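Local structure of Csm3 (Thermoplasma volcanium, 6AE2) at residues 71-76 and 138-143. The protein probably binds the crRNA as a RAMP-superfamily subunit of the type III-A CRISPR-Cas effector complex and is thought to act as an RNA endonuclease. Sequence-based numbering, arbitrary orientation.
Sequences EPCDLP and KSAEDA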
loop_
_atom_site.group_PDB
_atom_site.type_symbol
_atom_site.label_atom_id
_atom_site.label_comp_id
_atom_site.label_asym_id
_atom_site.label_seq_id
_atom_site.Cartn_x
_atom_site.Cartn_y
_atom_site.Cartn_z
ATOM N N GLU A 71 -24.844 -15.417 -9.520
ATOM C CA GLU A 71 -24.622 -14.392 -10.527
ATOM C C GLU A 71 -23.179 -14.396 -11.001
ATOM O O GLU A 71 -22.266 -14.134 -10.202
ATOM C CB GLU A 71 -24.994 -13.023 -9.958
ATOM C CG GLU A 71 -25.287 -11.962 -11.002
ATOM C CD GLU A 71 -26.378 -12.374 -11.971
ATOM O OE1 GLU A 71 -27.365 -13.011 -11.540
ATOM O OE2 GLU A 71 -26.251 -12.055 -13.171
ATOM N N PRO A 72 -22.926 -14.687 -12.276
ATOM C CA PRO A 72 -21.562 -14.556 -12.804
ATOM C C PRO A 72 -21.114 -13.102 -12.765
ATOM O O PRO A 72 -21.851 -12.200 -13.168
ATOM C CB PRO A 72 -21.681 -15.076 -14.242
ATOM C CG PRO A 72 -23.139 -14.955 -14.571
ATOM C CD PRO A 72 -23.862 -15.209 -13.285
ATOM N N CYS A 73 -19.900 -12.885 -12.269
ATOM C CA CYS A 73 -19.363 -11.543 -12.119
ATOM C C CYS A 73 -17.858 -11.585 -12.333
ATOM O O CYS A 73 -17.175 -12.473 -11.814
ATOM C CB CYS A 73 -19.688 -10.974 -10.735
ATOM S SG CYS A 73 -19.741 -9.178 -10.652
ATOM N N ASP A 74 -17.350 -10.629 -13.103
ATOM C CA ASP A 74 -15.914 -10.453 -13.273
ATOM C C ASP A 74 -15.397 -9.609 -12.115
ATOM O O ASP A 74 -15.855 -8.479 -11.916
ATOM C CB ASP A 74 -15.602 -9.789 -14.613
ATOM C CG ASP A 74 -15.761 -10.740 -15.783
ATOM O OD1 ASP A 74 -15.760 -11.969 -15.554
ATOM O OD2 ASP A 74 -15.891 -10.262 -16.930
ATOM N N LEU A 75 -14.459 -10.150 -11.352
ATOM C CA LEU A 75 -13.979 -9.509 -10.142
ATOM C C LEU A 75 -12.472 -9.670 -10.049
ATOM O O LEU A 75 -11.903 -10.587 -10.655
ATOM C CB LEU A 75 -14.654 -10.102 -8.897
ATOM C CG LEU A 75 -16.057 -9.618 -8.537
ATOM C CD1 LEU A 75 -16.736 -10.639 -7.625
ATOM C CD2 LEU A 75 -15.971 -8.252 -7.871
ATOM N N PRO A 76 -11.795 -8.794 -9.307
ATOM C CA PRO A 76 -10.334 -8.883 -9.208
ATOM C C PRO A 76 -9.868 -10.188 -8.582
ATOM O O PRO A 76 -10.577 -10.822 -7.795
ATOM C CB PRO A 76 -9.966 -7.691 -8.317
ATOM C CG PRO A 76 -11.076 -6.731 -8.502
ATOM C CD PRO A 76 -12.310 -7.567 -8.671
ATOM N N LYS A 138 -22.704 -10.306 -1.621
ATOM C CA LYS A 138 -23.919 -11.072 -1.883
ATOM C C LYS A 138 -24.677 -10.681 -3.140
ATOM O O LYS A 138 -25.757 -11.234 -3.372
ATOM C CB LYS A 138 -24.910 -10.964 -0.715
ATOM C CG LYS A 138 -24.965 -12.165 0.228
ATOM C CD LYS A 138 -23.598 -12.826 0.436
ATOM C CE LYS A 138 -22.726 -12.059 1.427
ATOM N NZ LYS A 138 -21.399 -12.718 1.604
ATOM N N SER A 139 -24.196 -9.713 -3.915
ATOM C CA SER A 139 -24.861 -9.335 -5.157
ATOM C C SER A 139 -23.831 -8.686 -6.067
ATOM O O SER A 139 -22.862 -8.089 -5.591
ATOM C CB SER A 139 -26.045 -8.383 -4.921
ATOM O OG SER A 139 -25.638 -7.024 -4.976
ATOM N N ALA A 140 -24.051 -8.805 -7.381
ATOM C CA ALA A 140 -23.089 -8.295 -8.356
ATOM C C ALA A 140 -22.864 -6.791 -8.233
ATOM O O ALA A 140 -21.835 -6.290 -8.699
ATOM C CB ALA A 140 -23.547 -8.635 -9.777
ATOM N N GLU A 141 -23.799 -6.058 -7.625
ATOM C CA GLU A 141 -23.559 -4.640 -7.387
ATOM C C GLU A 141 -22.705 -4.426 -6.142
ATOM O O GLU A 141 -21.880 -3.506 -6.105
ATOM C CB GLU A 141 -24.883 -3.888 -7.271
ATOM C CG GLU A 141 -24.879 -2.558 -8.003
ATOM C CD GLU A 141 -24.249 -1.441 -7.191
ATOM O OE1 GLU A 141 -23.347 -0.760 -7.722
ATOM O OE2 GLU A 141 -24.658 -1.236 -6.027
ATOM N N ASP A 142 -22.887 -5.263 -5.114
ATOM C CA ASP A 142 -21.932 -5.298 -4.010
ATOM C C ASP A 142 -20.537 -5.658 -4.500
ATOM O O ASP A 142 -19.540 -5.263 -3.884
ATOM C CB ASP A 142 -22.369 -6.312 -2.950
ATOM C CG ASP A 142 -23.571 -5.854 -2.153
ATOM O OD1 ASP A 142 -23.736 -4.631 -1.967
ATOM O OD2 ASP A 142 -24.345 -6.726 -1.699
ATOM N N ALA A 143 -20.454 -6.412 -5.599
ATOM C CA ALA A 143 -19.198 -6.929 -6.123
ATOM C C ALA A 143 -18.207 -5.811 -6.415
ATOM O O ALA A 143 -17.256 -5.621 -5.656
ATOM C CB ALA A 143 -19.445 -7.758 -7.385
#
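The CA atoms of C73 and A140 come within 6.2 Å and those of L75 and A143 within 7.1 Å, a close approach on the helix side, where both contact residues are alanines, with no hydrogen bond between strand and helix. Alternation along the extended chain turns E71, C73 and L75 to the helix. A140 and A143, one short turn apart, answer with their methyls. The side chain of C73, with SG roughly anti to the backbone N (chi1 -155°), reaches both methyls: SG is 3.6 Å from A143 CB and 3.9 Å from A140 CB. L75 brings its CD2 branch to 3.5 Å from A143 CB. At the other end only the aliphatic part of E71 takes part, its CG touching A140 CB before the bend at chi2 (56°) leads the carboxylate away. In this RAMP-family protein the helix lies against strand 71-78, whose neighbour 62-67 is an edge strand of the chain's six-stranded antiparallel sheet; I67 of that neighbour touches both C73 and L75. S139 is the N-cap, its OG accepting a nearly straight hydrogen bond from the backbone N of D142 (3.3 Å, 173°) and a weak, more bent one from that of E141.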